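Transcriptional regulator, IclR family (Alicyclobacillus acidocaldarius subsp. acidocaldarius, PDB 5TJJ) probably acts as a DNA-binding transcription factor of the IclR family, pairing a helix-turn-helix domain with a C-terminal domain of the GAF clan. Local coordinates at residues A14-K19 with E36-N41; T30-A35 with V40-C45; F146-L151 with V182-E187; N173-T176 with E180-R183. All blocks are in the same frame, centred on the assembly; numbering follows the deposited sequence.

Interaction 1. Residues A14-K19 with E36-N41; sequences AARVLK and ERLGVN
In the helix-turn-helix domain, Arg16 and Val17 of helix 9-21 meet Leu38 and Val40, where helix 31-38 ends and the turn begins. The polar link is a hydrogen bond of 3.1 Å from Arg16 NH2 to Leu38 O. Its donor reaches a lone pair within the carbonyl plane (C=O...N angle 120°), although the oxygen sits 21° out of the guanidinium plane and the N-H...O angle is only 145°. The same side chain is also packed. Leu38 CD2 lies 3.9 Å above one guanidinium face of Arg16, offset toward its rim, and Val40 CG2 approaches NH1 obliquely. Arg16 reaches this position because its chain bends at chi3. Deeper in, Val17 CG2 touches Leu38 CD1 at 3.7 Å, the two side chains crossing at about a right angle. Gly39, with positive phi, is the C-prime residue of a Schellman motif that closes the helix. Leu38 and Val40 also pack on Leu13, and Val17 on Leu49 and Leu52 of helix 42-54. The contact thus joins apolar packing to a charged donor on a helix-terminal carbonyl, where the positive guanidinium would probably be favoured by the partial negative charge of the helix C-terminus.

Interaction 2. Residues T30-A35 with V40-C45; sequences TLTEIA and VNKTTC
Asn41 OD1, gripped twice by Thr44, N-caps the helix whose Lys42 and Cys45 pack against Leu31, Thr32, Ile34 and Ala35. Thr44 N gives OD1 of Asn41 a nearly straight bond of 2.8 Å (N-H...O 173°) in the carbonyl plane, and Thr44 OG1 adds a second at 3.0 Å from above that plane. Across the contact, the turn is fastened by Val40 N donating to Ala35 O at 3.1 Å, the wider bond of the Schellman motif. Lys42 NZ donates to Thr32 OG1 at 3.0 Å. The lysine gets there by a bend at chi3 (83°), its CG passing over the methyl of Ala35. A valine in place of Thr32 would probably leave the Lys42 ammonium without this acceptor and let the end of its chain turn more freely. Inside, Leu31 CD1 lies 3.8 Å from Cys45 CB, and Cys45 SG rests on Ala35 CB at 4.0 Å with Ile34 CG2 close by. At the N-terminal end of helix 31-38, Thr30 and Glu33 form a capping box in which Thr30 N donates to Glu33 OE1. Helix 42-54, probably the recognition helix of the motif, receives Leu31 on Leu46 and Leu49, while Ile34 and Val40 lean on Leu21 and Leu13 of helix 9-21; helix 31-38 itself starts directly after the short strand 29-30.

Interaction 3. Residues F146-L151 with V182-E187; sequences FGRCFL and VRLLQE
A leucine-leucine contact, Leu151 with Leu185, and an arginine-leucine one, Arg148 with Leu184, join helix 144-151 to helix 178-191. The two short segments cross at -71°, with their axes 9.3 Å apart at closest approach, so the touching residues are confined to a small patch around Arg148 and Leu185, whose CA atoms are 6.1 Å apart. In this patch Leu185 CD2 touches Leu151 CB at 3.7 Å and also lies 3.8 Å from the backbone O of Arg148. The methyl therefore rests on the surface of the facing helix, and the CB of Leu185 is not itself aimed across. The second kind of contact is aliphatic to arginine. Arg148 CD meets Leu184 CB at 3.8 Å, the two side chains crossing obliquely. The bend of Arg148 at chi3 (-86°) then turns its guanidinium so that Leu184 CD1 sits 4.1 Å above one face, offset toward the rim. Polar partners of the guanidinium come from elsewhere in the chain: NH1 forms a salt bridge with Glu199 and NH2 donates to Val195 O. Around the patch, Trp159 of helix 156-164 packs on Leu185, and Tyr181 on both Arg148 and Leu151. The chemistry is a division of labour: a buried arginine lends its methylenes and one guanidinium face to Leu184, while its charge is probably balanced chiefly by Glu199.

Interaction 4. Residues N173-T176 with E180-R183; sequences NSIT and EYVR
Ile175, in the loop before helix 178-191, sets its CG2 methyl against both Glu180 CG and Tyr181 CD2 of that helix. Its conformation decides which atoms touch: CG1 is anti to the carbonyl carbon (chi1 -45°), which leaves CG2 beside that carbon and facing the helix. CG2 of Ile175 reaches Glu180 CG at 4.0 Å, the side chains crossing obliquely. Tyr181 is met differently, at about a right angle: Ile175 CB and CG2 each lie 4.0 Å from Tyr181 CD2, CB at the ring edge and near the ring plane, so CB is not stacked over a face. Tyr181 OH is hydrogen-bonded to the backbone O of Tyr142, which helps to anchor the far end of the ring. Glu180 serves two partners by bending at chi2 (60°): its methylenes lie against the isoleucine while its carboxylate turns along the helix to Arg183. There Arg183 NH2 forms a salt bridge of 2.7 Å with Glu180 OE2, which it meets on the syn side, 21° out of the carboxylate plane. With an alanine in place of Glu180, the Arg183 guanidinium is likely to lose this mate, and a gap to open beside Ile175 CG2. Ser174 OG bonds to Glu199 O, tying the loop elsewhere as well. Across the two segments the contact is purely van der Waals, so loop and helix are probably held by fit, with the ionic pair ordering the glutamate from within the helix.

The four contacts form two pairs at opposite sides of the chain's centre. Interactions 1 and 2, centres 7 Å apart, share Val40 and Asn41, and both use helix 31-38 of the helix-turn-helix domain, interaction 1 at its C-terminal end and interaction 2 along residues 31-35. Interactions 3 and 4, centres 9 Å apart, share helix 178-191 in the C-terminal domain and touch directly: Tyr181 OH lies 3.4 Å from Arg148 CG, and Leu184 CD1 3.9 Å from Ile175 CG1, so the two contacts pack against each other. Between the pairs nothing touches; the centres of interactions 1 and 3 are 35 Å apart, with nearest atoms about 24 Å apart, so any coupling between them would have to pass through intervening structure.

Interaction 1. Residues A14-K19 with E36-N41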
loop_
_atom_site.group_PDB
_atom_site.type_symbol
_atom_site.label_atom_id
_atom_site.label_comp_id
_atom_site.label_asym_id
_atom_site.label_seq_id
_atom_site.Cartn_x
_atom_site.Cartn_y
_atom_site.Cartn_z
ATOM N N ALA A 14 15.575 -7.162 -6.414
ATOM C CA ALA A 14 15.045 -6.570 -5.182
ATOM C C ALA A 14 13.510 -6.650 -5.179
ATOM O O ALA A 14 12.920 -7.115 -4.218
ATOM C CB ALA A 14 15.520 -5.131 -5.022
ATOM N N ALA A 15 12.897 -6.255 -6.292
ATOM C CA ALA A 15 11.451 -6.307 -6.435
ATOM C C ALA A 15 10.909 -7.723 -6.318
ATOM O O ALA A 15 9.899 -7.929 -5.650
ATOM C CB ALA A 15 11.031 -5.702 -7.754
ATOM N N ARG A 16 11.566 -8.691 -6.964
ATOM C CA ARG A 16 11.141 -10.097 -6.879
ATOM C C ARG A 16 11.252 -10.631 -5.436
ATOM O O ARG A 16 10.403 -11.384 -4.972
ATOM C CB ARG A 16 11.953 -11.003 -7.829
ATOM C CG ARG A 16 11.644 -10.865 -9.312
ATOM C CD ARG A 16 12.561 -11.784 -10.127
ATOM N NE ARG A 16 12.118 -13.185 -10.069
ATOM C CZ ARG A 16 12.882 -14.278 -10.224
ATOM N NH1 ARG A 16 14.179 -14.178 -10.444
ATOM N NH2 ARG A 16 12.340 -15.489 -10.149
ATOM N N VAL A 17 12.319 -10.243 -4.739
ATOM C CA VAL A 17 12.522 -10.623 -3.351
ATOM C C VAL A 17 11.362 -10.113 -2.502
ATOM O O VAL A 17 10.792 -10.874 -1.720
ATOM C CB VAL A 17 13.884 -10.109 -2.848
ATOM C CG1 VAL A 17 13.975 -10.100 -1.320
ATOM C CG2 VAL A 17 14.990 -10.969 -3.437
ATOM N N LEU A 18 10.991 -8.847 -2.687
ATOM C CA LEU A 18 9.941 -8.265 -1.875
ATOM C C LEU A 18 8.578 -8.838 -2.201
ATOM O O LEU A 18 7.756 -9.050 -1.299
ATOM C CB LEU A 18 9.928 -6.754 -2.005
ATOM C CG LEU A 18 11.194 -6.065 -1.492
ATOM C CD1 LEU A 18 11.178 -4.596 -1.892
ATOM C CD2 LEU A 18 11.308 -6.201 0.019
ATOM N N LYS A 19 8.341 -9.108 -3.472
ATOM C CA LYS A 19 7.102 -9.781 -3.869
ATOM C C LYS A 19 6.984 -11.165 -3.267
ATOM O O LYS A 19 5.906 -11.551 -2.885
ATOM C CB LYS A 19 6.944 -9.841 -5.385
ATOM C CG LYS A 19 6.660 -8.467 -5.953
ATOM C CD LYS A 19 6.703 -8.382 -7.472
ATOM C CE LYS A 19 6.736 -6.910 -7.861
ATOM N NZ LYS A 19 6.487 -6.676 -9.304
ATOM N N GLU A 36 16.684 -20.466 -3.689
ATOM C CA GLU A 36 16.145 -21.607 -4.404
ATOM C C GLU A 36 14.799 -21.282 -5.067
ATOM O O GLU A 36 14.602 -21.639 -6.225
ATOM C CB GLU A 36 16.084 -22.869 -3.517
ATOM C CG GLU A 36 17.441 -23.586 -3.412
ATOM C CD GLU A 36 17.506 -24.638 -2.304
ATOM O OE1 GLU A 36 16.687 -24.599 -1.353
ATOM O OE2 GLU A 36 18.396 -25.515 -2.373
ATOM N N ARG A 37 13.905 -20.580 -4.373
ATOM C CA ARG A 37 12.581 -20.270 -4.918
ATOM C C ARG A 37 12.641 -19.316 -6.115
ATOM O O ARG A 37 11.860 -19.450 -7.056
ATOM C CB ARG A 37 11.669 -19.683 -3.834
ATOM C CG ARG A 37 10.223 -19.463 -4.261
ATOM C CD ARG A 37 9.567 -20.760 -4.727
ATOM N NE ARG A 37 8.115 -20.656 -4.626
ATOM C CZ ARG A 37 7.294 -20.249 -5.593
ATOM N NH1 ARG A 37 7.753 -19.951 -6.807
ATOM N NH2 ARG A 37 5.985 -20.179 -5.342
ATOM N N LEU A 38 13.550 -18.348 -6.070
ATOM C CA LEU A 38 13.739 -17.433 -7.187
ATOM C C LEU A 38 14.608 -18.015 -8.309
ATOM O O LEU A 38 14.581 -17.502 -9.425
ATOM C CB LEU A 38 14.345 -16.110 -6.704
ATOM C CG LEU A 38 13.571 -15.377 -5.633
ATOM C CD1 LEU A 38 14.303 -14.118 -5.205
ATOM C CD2 LEU A 38 12.162 -15.060 -6.124
ATOM N N GLY A 39 15.387 -19.054 -8.016
ATOM C CA GLY A 39 16.330 -19.607 -8.985
ATOM C C GLY A 39 17.499 -18.670 -9.259
ATOM O O GLY A 39 17.963 -18.569 -10.400
ATOM N N VAL A 40 17.977 -17.999 -8.211
ATOM C CA VAL A 40 19.112 -17.098 -8.300
ATOM C C VAL A 40 20.217 -17.599 -7.380
ATOM O O VAL A 40 19.963 -18.254 -6.371
ATOM C CB VAL A 40 18.699 -15.659 -7.940
ATOM C CG1 VAL A 40 19.911 -14.716 -7.816
ATOM C CG2 VAL A 40 17.725 -15.151 -9.004
ATOM N N ASN A 41 21.450 -17.325 -7.778
ATOM C CA ASN A 41 22.627 -17.620 -6.980
ATOM C C ASN A 41 22.519 -16.974 -5.575
ATOM O O ASN A 41 22.212 -15.784 -5.467
ATOM C CB ASN A 41 23.840 -17.116 -7.765
ATOM C CG ASN A 41 25.043 -16.909 -6.909
ATOM O OD1 ASN A 41 25.154 -15.892 -6.224
ATOM N ND2 ASN A 41 25.959 -17.862 -6.941
#

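Interaction 2. Residues T30-A35 with V40-C45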
loop_
_atom_site.group_PDB
_atom_site.type_symbol
_atom_site.label_atom_id
_atom_site.label_comp_id
_atom_site.label_asym_id
_atom_site.label_seq_id
_atom_site.Cartn_x
_atom_site.Cartn_y
_atom_site.Cartn_z
ATOM N N THR A 30 14.450 -18.151 4.995
ATOM C CA THR A 30 15.920 -18.186 5.054
ATOM C C THR A 30 16.493 -17.819 3.687
ATOM O O THR A 30 15.776 -17.813 2.671
ATOM C CB THR A 30 16.513 -19.553 5.469
ATOM O OG1 THR A 30 16.291 -20.525 4.431
ATOM C CG2 THR A 30 15.926 -20.026 6.781
ATOM N N LEU A 31 17.793 -17.521 3.682
ATOM C CA LEU A 31 18.493 -17.132 2.478
ATOM C C LEU A 31 18.369 -18.262 1.453
ATOM O O LEU A 31 18.064 -17.996 0.292
ATOM C CB LEU A 31 19.951 -16.771 2.785
ATOM C CG LEU A 31 20.914 -16.505 1.627
ATOM C CD1 LEU A 31 20.407 -15.336 0.812
ATOM C CD2 LEU A 31 22.331 -16.254 2.119
ATOM N N THR A 32 18.554 -19.513 1.890
ATOM C CA THR A 32 18.477 -20.673 0.996
ATOM C C THR A 32 17.105 -20.769 0.330
ATOM O O THR A 32 17.006 -20.843 -0.893
ATOM C CB THR A 32 18.782 -21.991 1.744
ATOM O OG1 THR A 32 20.114 -21.939 2.243
ATOM C CG2 THR A 32 18.641 -23.225 0.834
ATOM N N GLU A 33 16.054 -20.757 1.137
ATOM C CA GLU A 33 14.693 -20.849 0.623
ATOM C C GLU A 33 14.420 -19.749 -0.431
ATOM O O GLU A 33 13.877 -20.023 -1.509
ATOM C CB GLU A 33 13.700 -20.756 1.779
ATOM C CG GLU A 33 13.767 -21.927 2.775
ATOM C CD GLU A 33 12.914 -21.714 4.022
ATOM O OE1 GLU A 33 12.702 -20.540 4.432
ATOM O OE2 GLU A 33 12.451 -22.735 4.594
ATOM N N ILE A 34 14.839 -18.516 -0.134
ATOM C CA ILE A 34 14.689 -17.405 -1.085
ATOM C C ILE A 34 15.423 -17.663 -2.410
ATOM O O ILE A 34 14.823 -17.558 -3.500
ATOM C CB ILE A 34 15.148 -16.058 -0.495
ATOM C CG1 ILE A 34 14.202 -15.644 0.631
ATOM C CG2 ILE A 34 15.145 -14.969 -1.576
ATOM C CD1 ILE A 34 14.703 -14.509 1.498
ATOM N N ALA A 35 16.715 -17.961 -2.311
ATOM C CA ALA A 35 17.542 -18.186 -3.499
ATOM C C ALA A 35 17.055 -19.377 -4.342
ATOM O O ALA A 35 16.985 -19.287 -5.567
ATOM C CB ALA A 35 18.988 -18.364 -3.095
ATOM N N VAL A 40 17.977 -17.999 -8.211
ATOM C CA VAL A 40 19.112 -17.098 -8.300
ATOM C C VAL A 40 20.217 -17.599 -7.380
ATOM O O VAL A 40 19.963 -18.254 -6.371
ATOM C CB VAL A 40 18.699 -15.659 -7.940
ATOM C CG1 VAL A 40 19.911 -14.716 -7.816
ATOM C CG2 VAL A 40 17.725 -15.151 -9.004
ATOM N N ASN A 41 21.450 -17.325 -7.778
ATOM C CA ASN A 41 22.627 -17.620 -6.980
ATOM C C ASN A 41 22.519 -16.974 -5.575
ATOM O O ASN A 41 22.212 -15.784 -5.467
ATOM C CB ASN A 41 23.840 -17.116 -7.765
ATOM C CG ASN A 41 25.043 -16.909 -6.909
ATOM O OD1 ASN A 41 25.154 -15.892 -6.224
ATOM N ND2 ASN A 41 25.959 -17.862 -6.941
ATOM N N LYS A 42 22.776 -17.763 -4.523
ATOM C CA LYS A 42 22.628 -17.304 -3.115
ATOM C C LYS A 42 23.437 -16.058 -2.747
ATOM O O LYS A 42 22.961 -15.229 -1.993
ATOM C CB LYS A 42 22.985 -18.416 -2.114
ATOM C CG LYS A 42 21.856 -19.392 -1.869
ATOM C CD LYS A 42 22.319 -20.650 -1.139
ATOM C CE LYS A 42 22.372 -20.424 0.364
ATOM N NZ LYS A 42 22.887 -21.617 1.106
ATOM N N THR A 43 24.667 -15.956 -3.242
ATOM C CA THR A 43 25.479 -14.771 -3.006
ATOM C C THR A 43 24.833 -13.516 -3.578
ATOM O O THR A 43 24.709 -12.528 -2.889
ATOM C CB THR A 43 26.893 -14.953 -3.583
ATOM O OG1 THR A 43 27.518 -16.035 -2.900
ATOM C CG2 THR A 43 27.747 -13.685 -3.415
ATOM N N THR A 44 24.410 -13.571 -4.833
ATOM C CA THR A 44 23.659 -12.477 -5.469
ATOM C C THR A 44 22.511 -12.019 -4.579
ATOM O O THR A 44 22.358 -10.825 -4.329
ATOM C CB THR A 44 23.147 -12.909 -6.869
ATOM O OG1 THR A 44 24.244 -13.431 -7.621
ATOM C CG2 THR A 44 22.562 -11.757 -7.631
ATOM N N CYS A 45 21.739 -12.979 -4.071
ATOM C CA CYS A 45 20.656 -12.704 -3.116
ATOM C C CYS A 45 21.058 -12.040 -1.820
ATOM O O CYS A 45 20.316 -11.215 -1.300
ATOM C CB CYS A 45 19.980 -13.997 -2.688
ATOM S SG CYS A 45 18.676 -14.479 -3.786
#

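Interaction 3. Residues F146-L151 with V182-E187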
loop_
_atom_site.group_PDB
_atom_site.type_symbol
_atom_site.label_atom_id
_atom_site.label_comp_id
_atom_site.label_asym_id
_atom_site.label_seq_id
_atom_site.Cartn_x
_atom_site.Cartn_y
_atom_site.Cartn_z
ATOM N N PHE A 146 -19.824 -9.535 -17.899
ATOM C CA PHE A 146 -19.271 -9.166 -16.602
ATOM C C PHE A 146 -19.894 -9.922 -15.425
ATOM O O PHE A 146 -19.190 -10.185 -14.442
ATOM C CB PHE A 146 -19.258 -7.648 -16.356
ATOM C CG PHE A 146 -20.585 -6.994 -16.439
ATOM C CD1 PHE A 146 -21.483 -7.075 -15.387
ATOM C CD2 PHE A 146 -20.937 -6.261 -17.570
ATOM C CE1 PHE A 146 -22.723 -6.455 -15.467
ATOM C CE2 PHE A 146 -22.171 -5.636 -17.648
ATOM C CZ PHE A 146 -23.058 -5.724 -16.590
ATOM N N GLY A 147 -21.187 -10.248 -15.522
ATOM C CA GLY A 147 -21.850 -11.092 -14.551
ATOM C C GLY A 147 -21.183 -12.464 -14.441
ATOM O O GLY A 147 -20.756 -12.890 -13.364
ATOM N N ARG A 148 -21.057 -13.133 -15.579
ATOM C CA ARG A 148 -20.371 -14.416 -15.651
ATOM C C ARG A 148 -18.926 -14.420 -15.113
ATOM O O ARG A 148 -18.446 -15.466 -14.650
ATOM C CB ARG A 148 -20.333 -14.889 -17.103
ATOM C CG ARG A 148 -21.681 -15.283 -17.657
ATOM C CD ARG A 148 -21.530 -16.204 -18.855
ATOM N NE ARG A 148 -21.348 -15.455 -20.086
ATOM C CZ ARG A 148 -22.306 -14.796 -20.721
ATOM N NH1 ARG A 148 -23.561 -14.788 -20.265
ATOM N NH2 ARG A 148 -22.002 -14.153 -21.831
ATOM N N CYS A 149 -18.221 -13.291 -15.210
ATOM C CA CYS A 149 -16.888 -13.230 -14.635
ATOM C C CYS A 149 -16.879 -13.237 -13.124
ATOM O O CYS A 149 -15.922 -13.724 -12.560
ATOM C CB CYS A 149 -16.094 -12.031 -15.115
ATOM S SG CYS A 149 -15.544 -12.181 -16.806
ATOM N N PHE A 150 -17.909 -12.686 -12.474
ATOM C CA PHE A 150 -18.031 -12.774 -11.005
ATOM C C PHE A 150 -18.468 -14.193 -10.632
ATOM O O PHE A 150 -17.781 -14.872 -9.860
ATOM C CB PHE A 150 -19.031 -11.759 -10.441
ATOM C CG PHE A 150 -18.602 -10.309 -10.541
ATOM C CD1 PHE A 150 -17.668 -9.782 -9.680
ATOM C CD2 PHE A 150 -19.204 -9.448 -11.457
ATOM C CE1 PHE A 150 -17.298 -8.437 -9.741
ATOM C CE2 PHE A 150 -18.845 -8.096 -11.524
ATOM C CZ PHE A 150 -17.886 -7.593 -10.669
ATOM N N LEU A 151 -19.568 -14.650 -11.223
ATOM C CA LEU A 151 -20.179 -15.927 -10.855
ATOM C C LEU A 151 -19.328 -17.166 -11.084
ATOM O O LEU A 151 -19.298 -18.051 -10.250
ATOM C CB LEU A 151 -21.483 -16.142 -11.593
ATOM C CG LEU A 151 -22.772 -15.703 -10.924
ATOM C CD1 LEU A 151 -23.930 -16.178 -11.791
ATOM C CD2 LEU A 151 -22.899 -16.303 -9.537
ATOM N N VAL A 182 -24.647 -22.857 -17.181
ATOM C CA VAL A 182 -23.613 -23.635 -16.491
ATOM C C VAL A 182 -22.422 -23.907 -17.409
ATOM O O VAL A 182 -21.284 -23.739 -16.991
ATOM C CB VAL A 182 -24.166 -24.955 -15.885
ATOM C CG1 VAL A 182 -23.048 -25.862 -15.387
ATOM C CG2 VAL A 182 -25.107 -24.651 -14.738
ATOM N N ARG A 183 -22.682 -24.296 -18.650
ATOM C CA ARG A 183 -21.606 -24.501 -19.625
ATOM C C ARG A 183 -20.814 -23.199 -19.879
ATOM O O ARG A 183 -19.582 -23.222 -19.952
ATOM C CB ARG A 183 -22.153 -25.077 -20.950
ATOM C CG ARG A 183 -21.088 -25.742 -21.817
ATOM C CD ARG A 183 -21.638 -26.185 -23.175
ATOM N NE ARG A 183 -22.089 -25.028 -23.963
ATOM C CZ ARG A 183 -21.298 -24.173 -24.627
ATOM N NH1 ARG A 183 -19.966 -24.319 -24.633
ATOM N NH2 ARG A 183 -21.846 -23.157 -25.295
ATOM N N LEU A 184 -21.528 -22.082 -20.008
ATOM C CA LEU A 184 -20.893 -20.767 -20.106
ATOM C C LEU A 184 -20.071 -20.372 -18.858
ATOM O O LEU A 184 -18.994 -19.785 -18.999
ATOM C CB LEU A 184 -21.930 -19.681 -20.432
ATOM C CG LEU A 184 -22.473 -19.746 -21.861
ATOM C CD1 LEU A 184 -23.452 -18.622 -22.099
ATOM C CD2 LEU A 184 -21.339 -19.699 -22.873
ATOM N N LEU A 185 -20.550 -20.705 -17.663
ATOM C CA LEU A 185 -19.749 -20.441 -16.464
ATOM C C LEU A 185 -18.506 -21.331 -16.431
ATOM O O LEU A 185 -17.400 -20.852 -16.145
ATOM C CB LEU A 185 -20.554 -20.600 -15.185
ATOM C CG LEU A 185 -21.660 -19.572 -14.951
ATOM C CD1 LEU A 185 -22.608 -20.047 -13.855
ATOM C CD2 LEU A 185 -21.079 -18.211 -14.613
ATOM N N GLN A 186 -18.675 -22.610 -16.747
ATOM C CA GLN A 186 -17.532 -23.518 -16.798
ATOM C C GLN A 186 -16.474 -22.988 -17.745
ATOM O O GLN A 186 -15.296 -22.938 -17.357
ATOM C CB GLN A 186 -17.935 -24.959 -17.158
ATOM C CG GLN A 186 -18.251 -25.798 -15.935
ATOM C CD GLN A 186 -19.230 -26.952 -16.173
ATOM O OE1 GLN A 186 -19.720 -27.185 -17.283
ATOM N NE2 GLN A 186 -19.536 -27.672 -15.100
ATOM N N GLU A 187 -16.874 -22.566 -18.950
ATOM C CA GLU A 187 -15.881 -22.151 -19.938
ATOM C C GLU A 187 -15.221 -20.833 -19.539
ATOM O O GLU A 187 -14.021 -20.673 -19.776
ATOM C CB GLU A 187 -16.398 -22.165 -21.400
ATOM C CG GLU A 187 -16.967 -20.862 -21.943
ATOM C CD GLU A 187 -17.235 -20.871 -23.455
ATOM O OE1 GLU A 187 -16.732 -21.768 -24.162
ATOM O OE2 GLU A 187 -17.943 -19.946 -23.950
#

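Interaction 4. Residues N173-T176 with E180-R183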
loop_
_atom_site.group_PDB
_atom_site.type_symbol
_atom_site.label_atom_id
_atom_site.label_comp_id
_atom_site.label_asym_id
_atom_site.label_seq_id
_atom_site.Cartn_x
_atom_site.Cartn_y
_atom_site.Cartn_z
ATOM N N ASN A 173 -31.593 -12.573 -26.971
ATOM C CA ASN A 173 -30.291 -13.242 -26.890
ATOM C C ASN A 173 -29.857 -13.533 -25.474
ATOM O O ASN A 173 -28.786 -14.100 -25.291
ATOM C CB ASN A 173 -29.189 -12.386 -27.518
ATOM C CG ASN A 173 -29.518 -11.929 -28.921
ATOM O OD1 ASN A 173 -30.388 -12.478 -29.570
ATOM N ND2 ASN A 173 -28.802 -10.907 -29.396
ATOM N N SER A 174 -30.636 -13.118 -24.476
ATOM C CA SER A 174 -30.386 -13.505 -23.089
ATOM C C SER A 174 -30.329 -15.018 -22.929
ATOM O O SER A 174 -31.070 -15.764 -23.572
ATOM C CB SER A 174 -31.445 -12.948 -22.132
ATOM O OG SER A 174 -31.150 -11.620 -21.771
ATOM N N ILE A 175 -29.420 -15.454 -22.069
ATOM C CA ILE A 175 -29.258 -16.852 -21.768
ATOM C C ILE A 175 -30.141 -17.065 -20.565
ATOM O O ILE A 175 -29.917 -16.477 -19.503
ATOM C CB ILE A 175 -27.801 -17.237 -21.419
ATOM C CG1 ILE A 175 -26.779 -16.610 -22.393
ATOM C CG2 ILE A 175 -27.672 -18.756 -21.406
ATOM C CD1 ILE A 175 -27.068 -16.797 -23.872
ATOM N N THR A 176 -31.179 -17.851 -20.785
ATOM C CA THR A 176 -32.071 -18.355 -19.749
ATOM C C THR A 176 -32.102 -19.893 -19.624
ATOM O O THR A 176 -32.689 -20.401 -18.678
ATOM C CB THR A 176 -33.501 -17.867 -20.041
ATOM O OG1 THR A 176 -33.879 -18.234 -21.378
ATOM C CG2 THR A 176 -33.559 -16.352 -19.904
ATOM N N GLU A 180 -27.145 -24.453 -20.564
ATOM C CA GLU A 180 -26.268 -23.538 -21.318
ATOM C C GLU A 180 -25.496 -22.531 -20.415
ATOM O O GLU A 180 -24.316 -22.270 -20.634
ATOM C CB GLU A 180 -27.089 -22.783 -22.374
ATOM C CG GLU A 180 -26.288 -21.961 -23.376
ATOM C CD GLU A 180 -25.306 -22.789 -24.204
ATOM O OE1 GLU A 180 -25.534 -24.015 -24.387
ATOM O OE2 GLU A 180 -24.298 -22.204 -24.685
ATOM N N TYR A 181 -26.159 -21.987 -19.403
ATOM C CA TYR A 181 -25.521 -21.021 -18.531
ATOM C C TYR A 181 -24.387 -21.669 -17.721
ATOM O O TYR A 181 -23.279 -21.109 -17.634
ATOM C CB TYR A 181 -26.538 -20.317 -17.614
ATOM C CG TYR A 181 -25.995 -19.005 -17.083
ATOM C CD1 TYR A 181 -25.252 -18.971 -15.907
ATOM C CD2 TYR A 181 -26.189 -17.809 -17.776
ATOM C CE1 TYR A 181 -24.713 -17.785 -15.431
ATOM C CE2 TYR A 181 -25.673 -16.613 -17.300
ATOM C CZ TYR A 181 -24.923 -16.602 -16.121
ATOM O OH TYR A 181 -24.369 -15.436 -15.602
ATOM N N VAL A 182 -24.647 -22.857 -17.181
ATOM C CA VAL A 182 -23.613 -23.635 -16.491
ATOM C C VAL A 182 -22.422 -23.907 -17.409
ATOM O O VAL A 182 -21.284 -23.739 -16.991
ATOM C CB VAL A 182 -24.166 -24.955 -15.885
ATOM C CG1 VAL A 182 -23.048 -25.862 -15.387
ATOM C CG2 VAL A 182 -25.107 -24.651 -14.738
ATOM N N ARG A 183 -22.682 -24.296 -18.650
ATOM C CA ARG A 183 -21.606 -24.501 -19.625
ATOM C C ARG A 183 -20.814 -23.199 -19.879
ATOM O O ARG A 183 -19.582 -23.222 -19.952
ATOM C CB ARG A 183 -22.153 -25.077 -20.950
ATOM C CG ARG A 183 -21.088 -25.742 -21.817
ATOM C CD ARG A 183 -21.638 -26.185 -23.175
ATOM N NE ARG A 183 -22.089 -25.028 -23.963
ATOM C CZ ARG A 183 -21.298 -24.173 -24.627
ATOM N NH1 ARG A 183 -19.966 -24.319 -24.633
ATOM N NH2 ARG A 183 -21.846 -23.157 -25.295
#